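Long-range contacts in diphthine synthase (Entamoeba histolytica, PDB 3I4T), which probably methylates a modified histidine of elongation factor 2, using S-adenosylmethionine, as a step in the synthesis of diphthamide: residues S141-Y146 with D278-Q283; I249-M254 with D282-F287. One frame throughout, in Å; residues are numbered along the deposited sequence. Where two conformers were deposited one is given.

Interaction 1 of 2, residues S141-Y146 with D278-Q283; sequences SGLQLY and DPELDQ
E280 on helix 278-284 reaches into the loop 141-146 and grips the backbone of Q144. Its course is easily traced. E280 CB starts beside G142 O, and E280 CG passes the same carbonyl oxygen at 3.5 Å. CG is anti to the residue's own carbonyl carbon (chi1 -66°), and beyond it the chain runs straight, so that the carboxylate is carried along the loop from G142 to Q144. There E280 CD stands near Q144 N, and E280 OE2 accepts the N-H of Q144 N over 2.8 Å. The bond is almost linear, at 174°, and enters on the anti lone pair, on the side of OE2 turned away from OE1. The methyl CD2 of L143, whose side chain crosses that of E280 at about a right angle, lies 3.8 Å from E280 OE2 and gives it an apolar neighbour.

One turn further along the helix, Q283 CB rests 3.5 Å from G142 CA. Such closeness suits a residue without a side chain, and G142 also adopts a positive phi (104°), a backbone angle that glycine accepts readily. Just before it, S141 OG accepts from L143 N in an ST turn and also bonds to I138 O. The amide of Q283 turns to the second subunit, where its OE1 bonds to Q120 of that chain, placing this contact beside the dimer interface.

A glutamate fits here because both its oxygens are used: OE2 is shared between Q144 N and H179, while OE1 takes a salt bridge from R147 and a bond from the backbone N of D277. With donors and a positive charge gathered round it, the buried carboxylate is probably stabilised in its ionised form.

Interaction 2 of 2, residues I249-M254 with D282-F287; sequences IVYGKM and DQLEYF
F287 and Y251 join through one main-chain hydrogen bond, flanked by two ring contacts, where helix 278-284 and the turn after it pack against strand 248-253 in the mixed sheet of this tetrapyrrole methylase fold. Y251 N donates to F287 O over 2.8 Å, nearly straight, although the N-H arrives from above the carbonyl plane.

Each ring receives an aliphatic group from the other segment. I249 sets its CG2 methyl over one face of the F287 ring, 3.8 Å from the centroid and nearer the CG side of the ring. The beta-branch serves well here, because with CG2 anti to the backbone N the methyl is directed at the ring while I249 CG1 leads CD1 toward F287 CZ. In the second pair, with the roles of the segments exchanged, L284 lays CB over a face of the Y251 ring, 3.9 Å from its centroid. The two side chains cross at about a right angle, and L284 CD1 continues toward the phenol end, 3.9 Å from Y251 CZ. Tyrosine is long and flat enough to meet both CB and the methyls of one leucine.

Beyond this first shell, the strand is held by 235-240: V250 and G252 make backbone bonds with G238 and V236. The side chains of I249 and Y251 also touch V237, so both are backed by the neighbouring strand; C140 closes in on I249. On the helical side, F287 N bonds to L284 O, a short turn that brings the leucine and phenylalanine round to the same strand, and Y286 CB stands over the ring face of F287 opposite I249. Besides the Y251 N-H, F287 O receives a CA-H...O contact from V250, with V250 CA 3.4 Å away.

Overall arrangement
Both interactions use helix 278-284, and their ranges overlap at D282 and Q283, of which only Q283 touches across a contact, in interaction 1. Interaction 1 ties the earlier part of the helix to an irregular loop; it is partly buried, and a carboxylate gripping backbone dominates it. Interaction 2 fastens the helix end and the following turn to a sheet strand; it is more buried, larger in area and mainly apolar. Both lie near the second subunit, interaction 2 only through Q283 and Y286, away from its own packing. Their centres lie 10 Å apart, and S141 O packs on L284 CD2 and the F287 ring, so the loop, the helix and the strand are in contact through L284 and its neighbours.

Interaction 1 of 2, residues S141-Y146 with D278-Q283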
ATOM      1  N   SER A 141       8.106  -6.298  -8.238  1.00 35.30           N
ATOM      2  CA  SER A 141       9.084  -5.931  -9.260  1.00 35.08           C
ATOM      3  C   SER A 141      10.524  -6.119  -8.772  1.00 34.89           C
ATOM      4  O   SER A 141      11.439  -6.333  -9.568  1.00 34.97           O
ATOM      5  CB  SER A 141       8.886  -4.474  -9.660  1.00 34.89           C
ATOM      6  OG  SER A 141       9.041  -3.635  -8.525  1.00 34.65           O
ATOM      7  N   GLY A 142      10.722  -6.013  -7.464  1.00 34.61           N
ATOM      8  CA  GLY A 142      12.064  -6.013  -6.903  1.00 34.10           C
ATOM      9  C   GLY A 142      12.521  -4.631  -6.482  1.00 33.61           C
ATOM     10  O   GLY A 142      13.521  -4.497  -5.780  1.00 33.69           O
ATOM     11  N   LEU A 143      11.795  -3.599  -6.905  1.00 33.05           N
ATOM     12  CA  LEU A 143      12.096  -2.245  -6.452  1.00 32.52           C
ATOM     13  C   LEU A 143      11.626  -2.064  -5.001  1.00 32.58           C
ATOM     14  O   LEU A 143      10.557  -2.568  -4.615  1.00 32.18           O
ATOM     15  CB  LEU A 143      11.481  -1.195  -7.388  1.00 31.89           C
ATOM     16  CG  LEU A 143      12.059  -1.074  -8.813  1.00 32.00           C
ATOM     17  CD1 LEU A 143      11.129  -0.264  -9.680  1.00 31.60           C
ATOM     18  CD2 LEU A 143      13.495  -0.488  -8.881  1.00 30.96           C
ATOM     19  N   GLN A 144      12.443  -1.370  -4.208  0.50 32.48           N
ATOM     20  CA  GLN A 144      12.123  -1.044  -2.822  0.50 32.27           C
ATOM     21  C   GLN A 144      11.048   0.027  -2.756  0.50 32.31           C
ATOM     22  O   GLN A 144      11.204   1.124  -3.303  0.50 32.49           O
ATOM     23  CB  GLN A 144      13.374  -0.571  -2.084  0.50 32.31           C
ATOM     24  CG  GLN A 144      13.098   0.353  -0.907  0.50 33.19           C
ATOM     25  CD  GLN A 144      12.758  -0.377   0.382  0.50 34.38           C
ATOM     26  OE1 GLN A 144      11.846  -1.207   0.426  0.50 34.13           O
ATOM     27  NE2 GLN A 144      13.494  -0.060   1.447  0.50 34.40           N
ATOM     28  N   LEU A 145       9.959  -0.308  -2.079  1.00 32.28           N
ATOM     29  CA  LEU A 145       8.822   0.596  -1.899  1.00 32.41           C
ATOM     30  C   LEU A 145       9.090   1.891  -1.116  1.00 32.66           C
ATOM     31  O   LEU A 145       8.414   2.901  -1.340  1.00 32.85           O
ATOM     32  CB  LEU A 145       7.666  -0.163  -1.237  1.00 32.50           C
ATOM     33  CG  LEU A 145       7.087  -1.362  -2.008  1.00 32.94           C
ATOM     34  CD1 LEU A 145       6.017  -2.048  -1.171  1.00 31.56           C
ATOM     35  CD2 LEU A 145       6.545  -0.966  -3.416  1.00 31.00           C
ATOM     36  N   TYR A 146      10.061   1.874  -0.200  1.00 32.84           N
ATOM     37  CA  TYR A 146      10.426   3.099   0.522  1.00 32.65           C
ATOM     38  C   TYR A 146      11.061   4.095  -0.415  1.00 31.62           C
ATOM     39  O   TYR A 146      11.021   5.291  -0.166  1.00 31.52           O
ATOM     40  CB  TYR A 146      11.387   2.829   1.677  1.00 33.26           C
ATOM     41  CG  TYR A 146      10.848   1.911   2.743  1.00 36.19           C
ATOM     42  CD1 TYR A 146       9.476   1.620   2.828  1.00 37.86           C
ATOM     43  CD2 TYR A 146      11.712   1.338   3.688  1.00 38.39           C
ATOM     44  CE1 TYR A 146       8.990   0.763   3.809  1.00 40.59           C
ATOM     45  CE2 TYR A 146      11.236   0.487   4.681  1.00 39.95           C
ATOM     46  CZ  TYR A 146       9.876   0.206   4.735  1.00 42.01           C
ATOM     47  OH  TYR A 146       9.402  -0.638   5.716  1.00 45.40           O
ATOM     48  N   ASP A 278      21.967  -2.771  -6.248  1.00 35.03           N
ATOM     49  CA  ASP A 278      22.288  -4.126  -6.700  1.00 34.94           C
ATOM     50  C   ASP A 278      21.219  -5.144  -6.310  1.00 35.03           C
ATOM     51  O   ASP A 278      20.809  -5.936  -7.154  1.00 35.16           O
ATOM     52  CB  ASP A 278      23.642  -4.593  -6.159  1.00 34.78           C
ATOM     53  CG  ASP A 278      24.822  -3.913  -6.819  1.00 35.59           C
ATOM     54  OD1 ASP A 278      24.640  -3.072  -7.743  1.00 36.18           O
ATOM     55  OD2 ASP A 278      25.959  -4.234  -6.391  1.00 36.98           O
ATOM     56  N   PRO A 279      20.764  -5.142  -5.038  1.00 35.32           N
ATOM     57  CA  PRO A 279      19.724  -6.143  -4.747  1.00 35.64           C
ATOM     58  C   PRO A 279      18.440  -5.944  -5.565  1.00 35.64           C
ATOM     59  O   PRO A 279      17.793  -6.923  -5.913  1.00 36.48           O
ATOM     60  CB  PRO A 279      19.465  -5.969  -3.240  1.00 35.67           C
ATOM     61  CG  PRO A 279      20.741  -5.329  -2.714  1.00 35.40           C
ATOM     62  CD  PRO A 279      21.206  -4.431  -3.817  1.00 35.08           C
ATOM     63  N   GLU A 280      18.104  -4.699  -5.894  1.00 35.34           N
ATOM     64  CA  GLU A 280      16.930  -4.395  -6.716  1.00 34.86           C
ATOM     65  C   GLU A 280      17.138  -4.869  -8.151  1.00 34.89           C
ATOM     66  O   GLU A 280      16.247  -5.477  -8.745  1.00 34.44           O
ATOM     67  CB  GLU A 280      16.633  -2.884  -6.713  1.00 34.91           C
ATOM     68  CG  GLU A 280      16.201  -2.273  -5.360  1.00 34.37           C
ATOM     69  CD  GLU A 280      15.930  -0.769  -5.466  1.00 35.40           C
ATOM     70  OE1 GLU A 280      16.880  -0.011  -5.751  1.00 34.74           O
ATOM     71  OE2 GLU A 280      14.765  -0.341  -5.278  1.00 36.64           O
ATOM     72  N   LEU A 281      18.315  -4.566  -8.706  1.00 34.99           N
ATOM     73  CA  LEU A 281      18.696  -5.017 -10.041  1.00 35.15           C
ATOM     74  C   LEU A 281      18.654  -6.552 -10.151  1.00 35.12           C
ATOM     75  O   LEU A 281      18.194  -7.097 -11.160  1.00 34.77           O
ATOM     76  CB  LEU A 281      20.091  -4.489 -10.420  1.00 35.29           C
ATOM     77  CG  LEU A 281      20.234  -3.040 -10.917  1.00 36.28           C
ATOM     78  CD1 LEU A 281      21.695  -2.675 -11.157  1.00 35.19           C
ATOM     79  CD2 LEU A 281      19.398  -2.750 -12.171  1.00 34.87           C
ATOM     80  N   ASP A 282      19.114  -7.238  -9.104  1.00 34.94           N
ATOM     81  CA  ASP A 282      19.098  -8.694  -9.090  1.00 35.02           C
ATOM     82  C   ASP A 282      17.668  -9.245  -9.258  1.00 35.00           C
ATOM     83  O   ASP A 282      17.466 -10.274  -9.912  1.00 34.99           O
ATOM     84  CB  ASP A 282      19.753  -9.250  -7.817  1.00 35.28           C
ATOM     85  CG  ASP A 282      21.253  -8.929  -7.713  1.00 36.42           C
ATOM     86  OD1 ASP A 282      21.895  -8.545  -8.719  1.00 37.94           O
ATOM     87  OD2 ASP A 282      21.795  -9.049  -6.592  1.00 38.19           O
ATOM     88  N   GLN A 283      16.676  -8.558  -8.695  1.00 34.49           N
ATOM     89  CA  GLN A 283      15.302  -9.028  -8.829  1.00 34.30           C
ATOM     90  C   GLN A 283      14.707  -8.671 -10.184  1.00 34.40           C
ATOM     91  O   GLN A 283      14.001  -9.485 -10.793  1.00 34.48           O
ATOM     92  CB  GLN A 283      14.420  -8.531  -7.680  1.00 34.28           C
ATOM     93  CG  GLN A 283      14.791  -9.101  -6.302  1.00 34.53           C
ATOM     94  CD  GLN A 283      14.864 -10.617  -6.283  1.00 34.18           C
ATOM     95  OE1 GLN A 283      13.943 -11.299  -6.722  1.00 35.88           O
ATOM     96  NE2 GLN A 283      15.957 -11.147  -5.771  1.00 33.20           N
TER

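Interaction 2 of 2, residues I249-M254 with D282-F287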
ATOM      1  N   ILE A 249       5.246  -9.231 -15.815  1.00 32.65           N
ATOM      2  CA  ILE A 249       6.204  -8.166 -15.504  1.00 32.14           C
ATOM      3  C   ILE A 249       7.373  -8.208 -16.484  1.00 32.49           C
ATOM      4  O   ILE A 249       8.033  -9.241 -16.611  1.00 32.29           O
ATOM      5  CB  ILE A 249       6.773  -8.306 -14.072  1.00 32.22           C
ATOM      6  CG1 ILE A 249       5.660  -8.242 -13.028  1.00 31.78           C
ATOM      7  CG2 ILE A 249       7.832  -7.246 -13.792  1.00 30.74           C
ATOM      8  CD1 ILE A 249       6.133  -8.584 -11.629  1.00 32.50           C
ATOM      9  N   VAL A 250       7.631  -7.093 -17.173  1.00 32.67           N
ATOM     10  CA  VAL A 250       8.756  -7.008 -18.102  1.00 32.85           C
ATOM     11  C   VAL A 250       9.601  -5.809 -17.769  1.00 33.15           C
ATOM     12  O   VAL A 250       9.083  -4.710 -17.624  1.00 33.54           O
ATOM     13  CB  VAL A 250       8.306  -6.902 -19.590  1.00 32.69           C
ATOM     14  CG1 VAL A 250       9.502  -6.972 -20.517  1.00 32.00           C
ATOM     15  CG2 VAL A 250       7.356  -8.014 -19.941  1.00 33.46           C
ATOM     16  N   TYR A 251      10.908  -6.033 -17.662  1.00 33.92           N
ATOM     17  CA  TYR A 251      11.890  -4.976 -17.424  1.00 33.85           C
ATOM     18  C   TYR A 251      12.712  -4.771 -18.690  1.00 34.23           C
ATOM     19  O   TYR A 251      13.399  -5.687 -19.152  1.00 34.18           O
ATOM     20  CB  TYR A 251      12.793  -5.381 -16.270  1.00 33.73           C
ATOM     21  CG  TYR A 251      13.898  -4.398 -15.892  1.00 33.79           C
ATOM     22  CD1 TYR A 251      13.605  -3.090 -15.532  1.00 32.99           C
ATOM     23  CD2 TYR A 251      15.236  -4.811 -15.854  1.00 33.86           C
ATOM     24  CE1 TYR A 251      14.610  -2.214 -15.169  1.00 34.75           C
ATOM     25  CE2 TYR A 251      16.248  -3.948 -15.485  1.00 33.94           C
ATOM     26  CZ  TYR A 251      15.930  -2.652 -15.144  1.00 35.67           C
ATOM     27  OH  TYR A 251      16.933  -1.786 -14.774  1.00 37.80           O
ATOM     28  N   GLY A 252      12.642  -3.572 -19.252  1.00 34.33           N
ATOM     29  CA  GLY A 252      13.341  -3.295 -20.499  1.00 35.07           C
ATOM     30  C   GLY A 252      13.245  -1.847 -20.933  1.00 35.80           C
ATOM     31  O   GLY A 252      12.649  -1.010 -20.237  1.00 35.45           O
ATOM     32  N   LYS A 253      13.838  -1.562 -22.092  1.00 36.41           N
ATOM     33  CA  LYS A 253      13.876  -0.219 -22.652  1.00 37.14           C
ATOM     34  C   LYS A 253      12.486   0.253 -23.035  1.00 37.65           C
ATOM     35  O   LYS A 253      11.627  -0.545 -23.390  1.00 37.64           O
ATOM     36  CB  LYS A 253      14.803  -0.159 -23.877  1.00 36.90           C
ATOM     37  CG  LYS A 253      16.219  -0.639 -23.624  1.00 37.89           C
ATOM     38  CD  LYS A 253      17.222  -0.045 -24.609  1.00 39.25           C
ATOM     39  CE  LYS A 253      18.517  -0.874 -24.681  1.00 39.31           C
ATOM     40  NZ  LYS A 253      18.456  -1.884 -25.799  1.00 39.53           N
ATOM     41  N   MET A 254      12.280   1.563 -22.975  1.00 38.93           N
ATOM     42  CA  MET A 254      11.027   2.175 -23.404  1.00 40.03           C
ATOM     43  C   MET A 254      10.679   1.832 -24.837  1.00 40.52           C
ATOM     44  O   MET A 254       9.520   1.535 -25.120  1.00 41.00           O
ATOM     45  CB  MET A 254      11.051   3.687 -23.186  1.00 39.94           C
ATOM     46  CG  MET A 254      11.162   4.043 -21.705  1.00 42.52           C
ATOM     47  SD  MET A 254      10.573   5.687 -21.228  1.00 47.95           S
ATOM     48  CE  MET A 254       8.803   5.438 -21.308  1.00 44.08           C
ATOM     49  N   ASP A 282      19.114  -7.238  -9.104  1.00 34.94           N
ATOM     50  CA  ASP A 282      19.098  -8.694  -9.090  1.00 35.02           C
ATOM     51  C   ASP A 282      17.668  -9.245  -9.258  1.00 35.00           C
ATOM     52  O   ASP A 282      17.466 -10.274  -9.912  1.00 34.99           O
ATOM     53  CB  ASP A 282      19.753  -9.250  -7.817  1.00 35.28           C
ATOM     54  CG  ASP A 282      21.253  -8.929  -7.713  1.00 36.42           C
ATOM     55  OD1 ASP A 282      21.895  -8.545  -8.719  1.00 37.94           O
ATOM     56  OD2 ASP A 282      21.795  -9.049  -6.592  1.00 38.19           O
ATOM     57  N   GLN A 283      16.676  -8.558  -8.695  1.00 34.49           N
ATOM     58  CA  GLN A 283      15.302  -9.028  -8.829  1.00 34.30           C
ATOM     59  C   GLN A 283      14.707  -8.671 -10.184  1.00 34.40           C
ATOM     60  O   GLN A 283      14.001  -9.485 -10.793  1.00 34.48           O
ATOM     61  CB  GLN A 283      14.420  -8.531  -7.680  1.00 34.28           C
ATOM     62  CG  GLN A 283      14.791  -9.101  -6.302  1.00 34.53           C
ATOM     63  CD  GLN A 283      14.864 -10.617  -6.283  1.00 34.18           C
ATOM     64  OE1 GLN A 283      13.943 -11.299  -6.722  1.00 35.88           O
ATOM     65  NE2 GLN A 283      15.957 -11.147  -5.771  1.00 33.20           N
ATOM     66  N   LEU A 284      15.006  -7.465 -10.665  1.00 34.31           N
ATOM     67  CA  LEU A 284      14.490  -6.998 -11.951  1.00 34.45           C
ATOM     68  C   LEU A 284      14.927  -7.887 -13.105  1.00 35.16           C
ATOM     69  O   LEU A 284      14.189  -8.050 -14.083  1.00 34.80           O
ATOM     70  CB  LEU A 284      14.919  -5.556 -12.224  1.00 33.80           C
ATOM     71  CG  LEU A 284      14.228  -4.514 -11.335  1.00 33.23           C
ATOM     72  CD1 LEU A 284      14.994  -3.208 -11.363  1.00 31.01           C
ATOM     73  CD2 LEU A 284      12.760  -4.317 -11.725  1.00 30.45           C
ATOM     74  N   GLU A 285      16.133  -8.446 -12.978  1.00 35.89           N
ATOM     75  CA  GLU A 285      16.773  -9.215 -14.039  1.00 36.87           C
ATOM     76  C   GLU A 285      15.939 -10.434 -14.422  1.00 36.99           C
ATOM     77  O   GLU A 285      15.918 -10.834 -15.581  1.00 37.08           O
ATOM     78  CB  GLU A 285      18.198  -9.608 -13.629  1.00 37.30           C
ATOM     79  CG  GLU A 285      18.995 -10.351 -14.691  1.00 39.21           C
ATOM     80  CD  GLU A 285      19.291  -9.503 -15.917  1.00 43.67           C
ATOM     81  OE1 GLU A 285      19.524  -8.277 -15.781  1.00 44.68           O
ATOM     82  OE2 GLU A 285      19.294 -10.070 -17.033  1.00 46.44           O
ATOM     83  N   TYR A 286      15.218 -10.989 -13.451  1.00 37.46           N
ATOM     84  CA  TYR A 286      14.256 -12.066 -13.702  1.00 38.21           C
ATOM     85  C   TYR A 286      13.170 -11.728 -14.729  1.00 38.87           C
ATOM     86  O   TYR A 286      12.517 -12.637 -15.262  1.00 38.80           O
ATOM     87  CB  TYR A 286      13.585 -12.494 -12.396  1.00 38.00           C
ATOM     88  CG  TYR A 286      14.518 -13.216 -11.452  1.00 38.86           C
ATOM     89  CD1 TYR A 286      14.784 -14.595 -11.606  1.00 38.87           C
ATOM     90  CD2 TYR A 286      15.141 -12.535 -10.405  1.00 37.09           C
ATOM     91  CE1 TYR A 286      15.642 -15.269 -10.729  1.00 38.07           C
ATOM     92  CE2 TYR A 286      16.004 -13.202  -9.527  1.00 37.13           C
ATOM     93  CZ  TYR A 286      16.248 -14.559  -9.694  1.00 38.41           C
ATOM     94  OH  TYR A 286      17.097 -15.207  -8.826  1.00 39.58           O
ATOM     95  N   PHE A 287      12.970 -10.435 -14.996  1.00 39.57           N
ATOM     96  CA  PHE A 287      11.908  -9.988 -15.885  1.00 40.38           C
ATOM     97  C   PHE A 287      12.470  -9.303 -17.115  1.00 41.63           C
ATOM     98  O   PHE A 287      11.722  -8.700 -17.870  1.00 41.22           O
ATOM     99  CB  PHE A 287      10.937  -9.041 -15.163  1.00 40.10           C
ATOM    100  CG  PHE A 287      10.529  -9.508 -13.801  1.00 39.03           C
ATOM    101  CD1 PHE A 287       9.794 -10.682 -13.640  1.00 38.84           C
ATOM    102  CD2 PHE A 287      10.879  -8.770 -12.671  1.00 38.35           C
ATOM    103  CE1 PHE A 287       9.423 -11.127 -12.370  1.00 39.15           C
ATOM    104  CE2 PHE A 287      10.513  -9.198 -11.392  1.00 38.39           C
ATOM    105  CZ  PHE A 287       9.785 -10.381 -11.238  1.00 39.27           C
TER